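Side-chain contacts in eukaryotic initiation factor 4F subunit P150 (Saccharomyces cerevisiae, PDB 2VSO), which serves within the eIF4F complex as a scaffold for assembling the translation apparatus on capped mRNA, this chain being its eIF4A-binding middle domain: residues C[38-43]-C[79-84]; C[57-62]-C[97-102]; C[87-90]-C[95-98]. All coordinates share one frame; numbering follows the deposited sequence.

Interaction 1 of 3, residues C[38-43]-C[79-84]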
ATOM      1  N   ARG C  38      -3.716 -15.140  23.926  1.00 57.17           N
ATOM      2  CA  ARG C  38      -3.104 -15.902  22.854  1.00 48.58           C
ATOM      3  C   ARG C  38      -4.156 -16.260  21.821  1.00 57.18           C
ATOM      4  O   ARG C  38      -3.962 -16.019  20.633  1.00 84.95           O
ATOM      5  CB  ARG C  38      -2.360 -17.136  23.387  1.00 56.64           C
ATOM      6  CG  ARG C  38      -1.191 -16.790  24.333  1.00 68.22           C
ATOM      7  CD  ARG C  38      -0.490 -18.027  24.901  1.00 65.50           C
ATOM      8  NE  ARG C  38       0.381 -18.669  23.922  1.00 91.37           N
ATOM      9  CZ  ARG C  38       1.650 -18.332  23.707  1.00 99.89           C
ATOM     10  NH1 ARG C  38       2.210 -17.352  24.406  1.00 81.25           N
ATOM     11  NH2 ARG C  38       2.360 -18.975  22.785  1.00112.12           N
ATOM     12  N   LYS C  39      -5.284 -16.801  22.259  1.00 57.70           N
ATOM     13  CA  LYS C  39      -6.345 -17.119  21.316  1.00 46.59           C
ATOM     14  C   LYS C  39      -6.832 -15.879  20.619  1.00 60.71           C
ATOM     15  O   LYS C  39      -7.229 -15.939  19.454  1.00 75.37           O
ATOM     16  CB  LYS C  39      -7.508 -17.834  21.983  1.00 54.34           C
ATOM     17  CG  LYS C  39      -7.255 -19.326  22.121  1.00 81.09           C
ATOM     18  CD  LYS C  39      -8.022 -19.946  23.276  1.00 95.10           C
ATOM     19  CE  LYS C  39      -7.561 -21.373  23.500  1.00105.40           C
ATOM     20  NZ  LYS C  39      -8.364 -22.054  24.551  1.00115.96           N
ATOM     21  N   MET C  40      -6.788 -14.748  21.319  1.00 52.02           N
ATOM     22  CA  MET C  40      -7.244 -13.490  20.736  1.00 53.47           C
ATOM     23  C   MET C  40      -6.251 -12.910  19.733  1.00 67.03           C
ATOM     24  O   MET C  40      -6.663 -12.371  18.710  1.00 80.57           O
ATOM     25  CB  MET C  40      -7.571 -12.463  21.812  1.00 64.61           C
ATOM     26  CG  MET C  40      -8.939 -12.633  22.435  1.00 63.15           C
ATOM     27  SD  MET C  40     -10.276 -12.453  21.253  1.00 59.72           S
ATOM     28  CE  MET C  40     -10.182 -10.699  20.881  1.00 66.49           C
ATOM     29  N   LYS C  41      -4.955 -13.005  20.023  1.00 63.86           N
ATOM     30  CA  LYS C  41      -3.945 -12.626  19.037  1.00 47.28           C
ATOM     31  C   LYS C  41      -4.178 -13.426  17.773  1.00 48.44           C
ATOM     32  O   LYS C  41      -4.210 -12.888  16.667  1.00 62.29           O
ATOM     33  CB  LYS C  41      -2.526 -12.904  19.536  1.00 42.00           C
ATOM     34  CG  LYS C  41      -1.870 -11.729  20.232  1.00 55.09           C
ATOM     35  CD  LYS C  41      -0.425 -12.052  20.591  1.00 70.92           C
ATOM     36  CE  LYS C  41       0.158 -11.019  21.547  1.00 85.42           C
ATOM     37  NZ  LYS C  41      -0.790 -10.715  22.665  1.00106.83           N
ATOM     38  N   SER C  42      -4.334 -14.728  17.951  1.00 51.44           N
ATOM     39  CA  SER C  42      -4.512 -15.632  16.829  1.00 40.23           C
ATOM     40  C   SER C  42      -5.787 -15.292  16.073  1.00 52.62           C
ATOM     41  O   SER C  42      -5.798 -15.263  14.848  1.00 70.18           O
ATOM     42  CB  SER C  42      -4.538 -17.085  17.312  1.00 41.50           C
ATOM     43  OG  SER C  42      -4.347 -17.993  16.231  1.00 50.41           O
ATOM     44  N   LEU C  43      -6.861 -15.015  16.795  1.00 41.60           N
ATOM     45  CA  LEU C  43      -8.107 -14.707  16.126  1.00 39.50           C
ATOM     46  C   LEU C  43      -8.115 -13.322  15.471  1.00 49.65           C
ATOM     47  O   LEU C  43      -8.756 -13.128  14.445  1.00 56.15           O
ATOM     48  CB  LEU C  43      -9.278 -14.870  17.080  1.00 48.50           C
ATOM     49  CG  LEU C  43      -9.552 -16.338  17.394  1.00 51.17           C
ATOM     50  CD1 LEU C  43     -10.476 -16.486  18.596  1.00 44.36           C
ATOM     51  CD2 LEU C  43     -10.138 -17.012  16.174  1.00 42.42           C
ATOM     52  N   ILE C  79     -12.631  -6.849  24.526  1.00 51.89           N
ATOM     53  CA  ILE C  79     -12.809  -5.493  23.991  1.00 53.56           C
ATOM     54  C   ILE C  79     -11.472  -4.758  23.956  1.00 42.52           C
ATOM     55  O   ILE C  79     -11.143  -4.088  22.987  1.00 67.93           O
ATOM     56  CB  ILE C  79     -13.783  -4.623  24.833  1.00 43.60           C
ATOM     57  CG1 ILE C  79     -15.203  -5.198  24.857  1.00 35.88           C
ATOM     58  CG2 ILE C  79     -13.801  -3.210  24.313  1.00 43.15           C
ATOM     59  CD1 ILE C  79     -15.534  -6.051  23.678  1.00 41.79           C
ATOM     60  N   GLU C  80     -10.704  -4.875  25.028  1.00 51.99           N
ATOM     61  CA  GLU C  80      -9.490  -4.090  25.167  1.00 46.99           C
ATOM     62  C   GLU C  80      -8.471  -4.495  24.113  1.00 66.86           C
ATOM     63  O   GLU C  80      -7.666  -3.681  23.649  1.00 72.76           O
ATOM     64  CB  GLU C  80      -8.899  -4.291  26.547  1.00 38.10           C
ATOM     65  CG  GLU C  80      -7.595  -3.554  26.767  1.00 59.51           C
ATOM     66  CD  GLU C  80      -6.807  -4.094  27.947  1.00 67.63           C
ATOM     67  OE1 GLU C  80      -5.830  -3.434  28.354  1.00 60.43           O
ATOM     68  OE2 GLU C  80      -7.163  -5.180  28.460  1.00 78.80           O
ATOM     69  N   GLN C  81      -8.519  -5.766  23.739  1.00 50.84           N
ATOM     70  CA  GLN C  81      -7.595  -6.303  22.761  1.00 50.94           C
ATOM     71  C   GLN C  81      -8.000  -5.941  21.337  1.00 54.92           C
ATOM     72  O   GLN C  81      -7.145  -5.813  20.461  1.00 56.07           O
ATOM     73  CB  GLN C  81      -7.510  -7.818  22.891  1.00 47.66           C
ATOM     74  CG  GLN C  81      -6.555  -8.296  23.942  1.00 53.38           C
ATOM     75  CD  GLN C  81      -6.441  -9.807  23.941  1.00 84.80           C
ATOM     76  OE1 GLN C  81      -5.940 -10.402  22.987  1.00 78.45           O
ATOM     77  NE2 GLN C  81      -6.905 -10.437  25.015  1.00102.04           N
ATOM     78  N   ILE C  82      -9.302  -5.798  21.107  1.00 49.04           N
ATOM     79  CA  ILE C  82      -9.797  -5.407  19.797  1.00 49.67           C
ATOM     80  C   ILE C  82      -9.398  -3.971  19.532  1.00 49.66           C
ATOM     81  O   ILE C  82      -9.053  -3.618  18.408  1.00 55.91           O
ATOM     82  CB  ILE C  82     -11.324  -5.542  19.670  1.00 48.30           C
ATOM     83  CG1 ILE C  82     -11.737  -7.008  19.770  1.00 55.90           C
ATOM     84  CG2 ILE C  82     -11.784  -4.974  18.339  1.00 33.76           C
ATOM     85  CD1 ILE C  82     -13.227  -7.227  19.705  1.00 49.08           C
ATOM     86  N   PHE C  83      -9.433  -3.150  20.576  1.00 39.15           N
ATOM     87  CA  PHE C  83      -8.984  -1.763  20.463  1.00 46.81           C
ATOM     88  C   PHE C  83      -7.491  -1.666  20.197  1.00 53.45           C
ATOM     89  O   PHE C  83      -7.053  -0.889  19.348  1.00 71.39           O
ATOM     90  CB  PHE C  83      -9.334  -0.952  21.704  1.00 38.38           C
ATOM     91  CG  PHE C  83     -10.679  -0.301  21.643  1.00 46.16           C
ATOM     92  CD1 PHE C  83     -10.795   1.079  21.619  1.00 25.54           C
ATOM     93  CD2 PHE C  83     -11.836  -1.063  21.612  1.00 47.34           C
ATOM     94  CE1 PHE C  83     -12.043   1.687  21.581  1.00 36.95           C
ATOM     95  CE2 PHE C  83     -13.084  -0.457  21.556  1.00 51.60           C
ATOM     96  CZ  PHE C  83     -13.185   0.918  21.536  1.00 38.67           C
ATOM     97  N   LEU C  84      -6.704  -2.446  20.925  1.00 51.31           N
ATOM     98  CA  LEU C  84      -5.264  -2.447  20.703  1.00 49.74           C
ATOM     99  C   LEU C  84      -4.949  -2.857  19.255  1.00 46.59           C
ATOM    100  O   LEU C  84      -4.101  -2.249  18.606  1.00 64.03           O
ATOM    101  CB  LEU C  84      -4.562  -3.352  21.721  1.00 49.52           C
ATOM    102  CG  LEU C  84      -4.703  -2.916  23.189  1.00 54.17           C
ATOM    103  CD1 LEU C  84      -4.108  -3.940  24.129  1.00 60.18           C
ATOM    104  CD2 LEU C  84      -4.067  -1.569  23.434  1.00 46.94           C
TER

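Interaction 2 of 3, residues C[57-62]-C[97-102]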
ATOM      1  N   SER C  57     -17.153 -15.196  14.958  1.00 93.61           N
ATOM      2  CA  SER C  57     -17.964 -16.129  15.732  1.00 97.32           C
ATOM      3  C   SER C  57     -17.103 -16.737  16.822  1.00 84.35           C
ATOM      4  O   SER C  57     -17.563 -16.976  17.941  1.00 90.87           O
ATOM      5  CB  SER C  57     -18.528 -17.241  14.851  1.00111.74           C
ATOM      6  OG  SER C  57     -17.728 -18.406  14.944  1.00125.22           O
ATOM      7  N   GLU C  58     -15.844 -16.992  16.498  1.00 59.81           N
ATOM      8  CA  GLU C  58     -14.949 -17.562  17.490  1.00 58.07           C
ATOM      9  C   GLU C  58     -14.538 -16.540  18.547  1.00 62.54           C
ATOM     10  O   GLU C  58     -14.413 -16.872  19.723  1.00 82.18           O
ATOM     11  CB  GLU C  58     -13.744 -18.210  16.816  1.00 68.80           C
ATOM     12  CG  GLU C  58     -14.162 -19.222  15.760  1.00 86.07           C
ATOM     13  CD  GLU C  58     -13.202 -20.379  15.641  1.00 96.26           C
ATOM     14  OE1 GLU C  58     -13.576 -21.391  15.010  1.00102.31           O
ATOM     15  OE2 GLU C  58     -12.081 -20.278  16.185  1.00 95.19           O
ATOM     16  N   ILE C  59     -14.352 -15.292  18.141  1.00 62.63           N
ATOM     17  CA  ILE C  59     -14.050 -14.229  19.093  1.00 54.09           C
ATOM     18  C   ILE C  59     -15.240 -13.967  20.030  1.00 62.90           C
ATOM     19  O   ILE C  59     -15.074 -13.483  21.151  1.00 61.58           O
ATOM     20  CB  ILE C  59     -13.640 -12.938  18.369  1.00 43.22           C
ATOM     21  CG1 ILE C  59     -12.275 -13.138  17.704  1.00 51.05           C
ATOM     22  CG2 ILE C  59     -13.633 -11.729  19.332  1.00 35.63           C
ATOM     23  CD1 ILE C  59     -11.884 -12.016  16.773  1.00 54.75           C
ATOM     24  N   LEU C  60     -16.443 -14.298  19.572  1.00 62.68           N
ATOM     25  CA  LEU C  60     -17.641 -14.084  20.377  1.00 59.60           C
ATOM     26  C   LEU C  60     -17.852 -15.217  21.404  1.00 74.03           C
ATOM     27  O   LEU C  60     -18.501 -15.018  22.433  1.00 64.79           O
ATOM     28  CB  LEU C  60     -18.866 -13.902  19.471  1.00 45.57           C
ATOM     29  CG  LEU C  60     -20.264 -14.037  20.074  1.00 64.16           C
ATOM     30  CD1 LEU C  60     -20.566 -12.902  21.027  1.00 55.48           C
ATOM     31  CD2 LEU C  60     -21.299 -14.102  18.959  1.00 79.37           C
ATOM     32  N   ALA C  61     -17.301 -16.398  21.122  1.00 64.55           N
ATOM     33  CA  ALA C  61     -17.357 -17.512  22.066  1.00 58.54           C
ATOM     34  C   ALA C  61     -16.382 -17.263  23.200  1.00 78.81           C
ATOM     35  O   ALA C  61     -16.583 -17.725  24.325  1.00 94.98           O
ATOM     36  CB  ALA C  61     -17.035 -18.830  21.376  1.00 51.38           C
ATOM     37  N   ILE C  62     -15.309 -16.545  22.894  1.00 74.24           N
ATOM     38  CA  ILE C  62     -14.337 -16.180  23.911  1.00 61.95           C
ATOM     39  C   ILE C  62     -14.939 -15.077  24.763  1.00 59.12           C
ATOM     40  O   ILE C  62     -14.801 -15.085  25.985  1.00 62.52           O
ATOM     41  CB  ILE C  62     -13.003 -15.733  23.276  1.00 59.61           C
ATOM     42  CG1 ILE C  62     -12.296 -16.924  22.642  1.00 61.03           C
ATOM     43  CG2 ILE C  62     -12.087 -15.105  24.293  1.00 39.79           C
ATOM     44  CD1 ILE C  62     -10.874 -16.627  22.253  1.00 66.29           C
ATOM     45  N   ALA C  97     -14.249  -2.645  13.678  1.00 48.01           N
ATOM     46  CA  ALA C  97     -15.417  -1.917  14.126  1.00 38.26           C
ATOM     47  C   ALA C  97     -16.673  -2.756  13.885  1.00 45.69           C
ATOM     48  O   ALA C  97     -17.632  -2.671  14.640  1.00 54.45           O
ATOM     49  CB  ALA C  97     -15.494  -0.567  13.432  1.00 25.42           C
ATOM     50  N   GLN C  98     -16.650  -3.595  12.853  1.00 35.41           N
ATOM     51  CA  GLN C  98     -17.759  -4.498  12.612  1.00 43.51           C
ATOM     52  C   GLN C  98     -17.764  -5.647  13.614  1.00 61.41           C
ATOM     53  O   GLN C  98     -18.824  -6.101  14.054  1.00 60.94           O
ATOM     54  CB  GLN C  98     -17.702  -5.060  11.203  1.00 49.71           C
ATOM     55  CG  GLN C  98     -18.432  -4.222  10.178  1.00 86.00           C
ATOM     56  CD  GLN C  98     -18.175  -4.684   8.761  1.00 94.63           C
ATOM     57  OE1 GLN C  98     -18.097  -5.886   8.487  1.00 91.30           O
ATOM     58  NE2 GLN C  98     -18.038  -3.730   7.849  1.00 97.78           N
ATOM     59  N   LEU C  99     -16.571  -6.123  13.958  1.00 58.39           N
ATOM     60  CA  LEU C  99     -16.421  -7.199  14.918  1.00 51.02           C
ATOM     61  C   LEU C  99     -17.102  -6.814  16.219  1.00 54.72           C
ATOM     62  O   LEU C  99     -17.746  -7.631  16.850  1.00 52.13           O
ATOM     63  CB  LEU C  99     -14.946  -7.463  15.185  1.00 47.57           C
ATOM     64  CG  LEU C  99     -14.693  -8.585  16.194  1.00 43.46           C
ATOM     65  CD1 LEU C  99     -15.452  -9.804  15.753  1.00 47.26           C
ATOM     66  CD2 LEU C  99     -13.204  -8.901  16.291  1.00 36.84           C
ATOM     67  N   CYS C 100     -16.957  -5.553  16.599  1.00 52.54           N
ATOM     68  CA  CYS C 100     -17.553  -5.050  17.819  1.00 46.49           C
ATOM     69  C   CYS C 100     -19.070  -5.052  17.704  1.00 54.09           C
ATOM     70  O   CYS C 100     -19.760  -5.527  18.599  1.00 77.50           O
ATOM     71  CB  CYS C 100     -17.028  -3.645  18.133  1.00 49.11           C
ATOM     72  SG  CYS C 100     -15.319  -3.641  18.680  1.00 50.08           S
ATOM     73  N   GLY C 101     -19.588  -4.516  16.610  1.00 44.26           N
ATOM     74  CA  GLY C 101     -21.006  -4.595  16.342  1.00 46.86           C
ATOM     75  C   GLY C 101     -21.527  -6.024  16.412  1.00 62.20           C
ATOM     76  O   GLY C 101     -22.685  -6.237  16.771  1.00 70.28           O
ATOM     77  N   LYS C 102     -20.695  -7.008  16.073  1.00 45.69           N
ATOM     78  CA  LYS C 102     -21.135  -8.398  16.183  1.00 49.99           C
ATOM     79  C   LYS C 102     -21.220  -8.862  17.641  1.00 63.23           C
ATOM     80  O   LYS C 102     -22.070  -9.669  18.009  1.00 58.67           O
ATOM     81  CB  LYS C 102     -20.225  -9.351  15.413  1.00 32.75           C
ATOM     82  CG  LYS C 102     -20.942 -10.664  15.095  1.00 50.83           C
ATOM     83  CD  LYS C 102     -20.019 -11.845  14.843  1.00 51.11           C
ATOM     84  CE  LYS C 102     -20.865 -13.106  14.626  1.00 62.13           C
ATOM     85  NZ  LYS C 102     -20.157 -14.300  14.068  1.00 66.11           N
TER

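Interaction 3 of 3, residues C[87-90]-C[95-98]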
ATOM      1  N   CYS C  87      -6.196  -0.021  16.744  1.00 42.04           N
ATOM      2  CA  CYS C  87      -5.336   1.159  16.820  1.00 43.60           C
ATOM      3  C   CYS C  87      -3.987   0.984  16.114  1.00 60.27           C
ATOM      4  O   CYS C  87      -3.351   1.975  15.756  1.00 71.38           O
ATOM      5  CB  CYS C  87      -5.099   1.528  18.293  1.00 36.54           C
ATOM      6  SG  CYS C  87      -6.596   2.069  19.159  1.00 56.95           S
ATOM      7  N   ASP C  88      -3.545  -0.263  15.927  1.00 44.82           N
ATOM      8  CA  ASP C  88      -2.257  -0.545  15.276  1.00 52.01           C
ATOM      9  C   ASP C  88      -2.403  -0.986  13.816  1.00 53.34           C
ATOM     10  O   ASP C  88      -1.420  -1.074  13.077  1.00 48.73           O
ATOM     11  CB  ASP C  88      -1.500  -1.639  16.032  1.00 56.05           C
ATOM     12  CG  ASP C  88      -0.989  -1.174  17.369  1.00 84.48           C
ATOM     13  OD1 ASP C  88      -1.116  -1.935  18.348  1.00 94.61           O
ATOM     14  OD2 ASP C  88      -0.463  -0.045  17.446  1.00101.57           O
ATOM     15  N   GLU C  89      -3.630  -1.296  13.421  1.00 45.75           N
ATOM     16  CA  GLU C  89      -3.912  -1.805  12.090  1.00 55.27           C
ATOM     17  C   GLU C  89      -5.065  -1.023  11.480  1.00 59.12           C
ATOM     18  O   GLU C  89      -6.080  -1.602  11.107  1.00 63.01           O
ATOM     19  CB  GLU C  89      -4.188  -3.321  12.121  1.00 36.57           C
ATOM     20  CG  GLU C  89      -2.991  -4.114  12.635  1.00 52.88           C
ATOM     21  CD  GLU C  89      -3.116  -5.643  12.483  1.00 64.00           C
ATOM     22  OE1 GLU C  89      -2.123  -6.358  12.782  1.00 70.54           O
ATOM     23  OE2 GLU C  89      -4.189  -6.136  12.073  1.00 54.08           O
ATOM     24  N   PRO C  90      -4.883   0.305  11.364  1.00 62.70           N
ATOM     25  CA  PRO C  90      -5.859   1.283  10.877  1.00 50.56           C
ATOM     26  C   PRO C  90      -6.509   0.847   9.584  1.00 52.09           C
ATOM     27  O   PRO C  90      -7.687   1.124   9.369  1.00 72.00           O
ATOM     28  CB  PRO C  90      -5.003   2.521  10.610  1.00 45.44           C
ATOM     29  CG  PRO C  90      -3.859   2.385  11.523  1.00 63.24           C
ATOM     30  CD  PRO C  90      -3.564   0.925  11.580  1.00 72.99           C
ATOM     31  N   MET C  95     -13.368  -3.030   9.804  1.00 33.52           N
ATOM     32  CA  MET C  95     -13.661  -4.452   9.938  1.00 43.02           C
ATOM     33  C   MET C  95     -13.647  -4.837  11.424  1.00 49.91           C
ATOM     34  O   MET C  95     -14.472  -5.619  11.887  1.00 55.76           O
ATOM     35  CB  MET C  95     -12.609  -5.249   9.166  1.00 33.77           C
ATOM     36  CG  MET C  95     -12.759  -6.739   9.209  1.00 51.93           C
ATOM     37  SD  MET C  95     -11.253  -7.441   8.508  1.00 82.68           S
ATOM     38  CE  MET C  95     -11.349  -6.792   6.849  1.00 70.18           C
ATOM     39  N   TYR C  96     -12.710  -4.267  12.173  1.00 52.33           N
ATOM     40  CA  TYR C  96     -12.674  -4.458  13.612  1.00 49.52           C
ATOM     41  C   TYR C  96     -13.883  -3.793  14.234  1.00 53.14           C
ATOM     42  O   TYR C  96     -14.471  -4.306  15.188  1.00 55.90           O
ATOM     43  CB  TYR C  96     -11.406  -3.856  14.191  1.00 28.39           C
ATOM     44  CG  TYR C  96     -10.166  -4.615  13.823  1.00 42.46           C
ATOM     45  CD1 TYR C  96     -10.062  -5.967  14.082  1.00 50.43           C
ATOM     46  CD2 TYR C  96      -9.099  -3.982  13.206  1.00 46.81           C
ATOM     47  CE1 TYR C  96      -8.921  -6.671  13.741  1.00 50.62           C
ATOM     48  CE2 TYR C  96      -7.957  -4.674  12.877  1.00 42.24           C
ATOM     49  CZ  TYR C  96      -7.872  -6.014  13.147  1.00 34.21           C
ATOM     50  OH  TYR C  96      -6.736  -6.707  12.808  1.00 60.54           O
ATOM     51  N   ALA C  97     -14.249  -2.645  13.678  1.00 48.01           N
ATOM     52  CA  ALA C  97     -15.417  -1.917  14.126  1.00 38.26           C
ATOM     53  C   ALA C  97     -16.673  -2.756  13.885  1.00 45.69           C
ATOM     54  O   ALA C  97     -17.632  -2.671  14.640  1.00 54.45           O
ATOM     55  CB  ALA C  97     -15.494  -0.567  13.432  1.00 25.42           C
ATOM     56  N   GLN C  98     -16.650  -3.595  12.853  1.00 35.41           N
ATOM     57  CA  GLN C  98     -17.759  -4.498  12.612  1.00 43.51           C
ATOM     58  C   GLN C  98     -17.764  -5.647  13.614  1.00 61.41           C
ATOM     59  O   GLN C  98     -18.824  -6.101  14.054  1.00 60.94           O
ATOM     60  CB  GLN C  98     -17.702  -5.060  11.203  1.00 49.71           C
ATOM     61  CG  GLN C  98     -18.432  -4.222  10.178  1.00 86.00           C
ATOM     62  CD  GLN C  98     -18.175  -4.684   8.761  1.00 94.63           C
ATOM     63  OE1 GLN C  98     -18.097  -5.886   8.487  1.00 91.30           O
ATOM     64  NE2 GLN C  98     -18.038  -3.730   7.849  1.00 97.78           N
TER

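Interaction 1 of 3, residues C[38-43]-C[79-84]
Met40 reaches from helix 33-45 across to Gln81 and Ile82 on helix 73-88, and Met40 and Gln81 carry the contact in nearly equal shares. CB, directed at the facing helix, lies against the carboxamide of Gln81, with the NE2 of Gln81 3.8 Å from this CB. The modelled approach of the amide oxygen to the same carbon is too close to be trusted. CG follows: Met40 CG is 3.8 Å from Gln81 OE1, so the first two carbons of the methionine together cover the end of the amide. From there the chain bends at both chi2 (-62°) and chi3 (-69°). The double bend carries the methyl away from the amide and over to the next residue, where Met40 CE stands 4.2 Å from Ile82 CG1, a loose apolar touch. Both segments belong to the MIF4G domain, an all-helical HEAT-type fold, and here the axes of the segments 38-43 and 79-84 approach to 10.7 Å at an angle of 40°. Gln81 comes to meet the methionine with CG anti to its own carbonyl carbon and the rest of the chain stretched out, which brings the carboxamide up to the facing helix; there NE2 also makes a weak hydrogen bond to the carbonyl oxygen of Val36, one turn before Met40. Ile82 in turn leans on Leu99 and Cys100 of helix 93-106. Arg38, Lys41 and Ser42 of helix 33-45 also lie against the chain of another protein in the assembly.

Interaction 2 of 3, residues C[57-62]-C[97-102]
Apolar packing joins Ile59 of helix 52-64 to Leu99 of helix 93-106, their side chains meeting roughly at right angles. The nearest atoms are two methyls, Ile59 CD1 and Leu99 CD2, 3.4 Å apart. Leu99 CD2 also faces the other branch of the isoleucine, lying 4.2 Å from Ile59 CG2, so one leucine methyl meets both of its arms. Leu99 can do this because its CG is anti to the backbone N (chi1 180°), which swings the branched end towards helix 52-64. Leu43 and Leu44 of helix 33-45 press on Ile59, and Ile82 of helix 73-88 on Leu99, so this pair sits within the helical core of the MIF4G domain.

At the other end of the contact two polar groups come close without bonding. The extended chain of Lys102 spans the gap to the poorly ordered Ser57, and on the way Leu60 CD2 only just approaches Lys102 CE, at 4.5 Å. Lys102 NZ is 3.3 Å from Ser57 N, but both are donors. The ammonium instead hydrogen-bonds the hydroxyl of the preceding residue, Ser56, while Ser57 OG is taken by the carbonyl oxygen of Ala54. The chemistry therefore implies a hydrophobic joint flanked by a lysine that contributes carbon along its length and a charge at the tip.

Interaction 3 of 3, residues C[87-90]-C[95-98]
Glu89 and Tyr96 lean towards each other across the short connection between two helices, and the phenol donates a hydrogen bond to the carboxylate. The distance from Tyr96 OH to Glu89 OE2 is 2.7 Å. Seen from the tyrosine, the acceptor lies at the edge of the ring and in its plane; seen from the glutamate, the hydroxyl comes from above, 35° out of the carboxylate plane. The carboxylate and ring planes are 45° apart. Nearer the backbone the glutamate also flanks the ring, with Glu89 CB 4.1 Å from Tyr96 CE2, and its chain runs on extended from CG until the carboxylate draws level with the phenol oxygen. The same ring carbon, Tyr96 CE2, is 4.0 Å from the carbonyl oxygen of Glu89. The pair spans a helical hairpin of the MIF4G domain: helix 73-88 ends, the chain turns, and helix 93-106 runs back nearly antiparallel beside it. Phe179 of helix 163-185, with Lys85, Ala86 and Leu47, packs round the tyrosine. The hydroxyl has a single proton to give, and the carbonyl oxygen of Leu44 is a weak, competing second acceptor for it. Glu89 OE2 also forms a salt bridge with a basic side chain of another protein in the assembly. That positive neighbour probably helps keep the buried carboxylate charged.

The three contacts lie close together among the first four helices of the model, their centres 10 to 12 Å apart. Interactions 1 and 2 alternate along the chain: helices 33-45 and 52-64 come first, and each is tied to the helix two further on, 73-88 and 93-106 respectively. They also touch directly, as through Lys39 and Ile62. Interaction 3 comes after interaction 1 and braces the hairpin of 73-88 and 93-106, sharing helix 73-88 with interaction 1 and Ala97 and Gln98 with interaction 2. Residues of all three contacts, or next to them in the segments, lie near the chain of another protein.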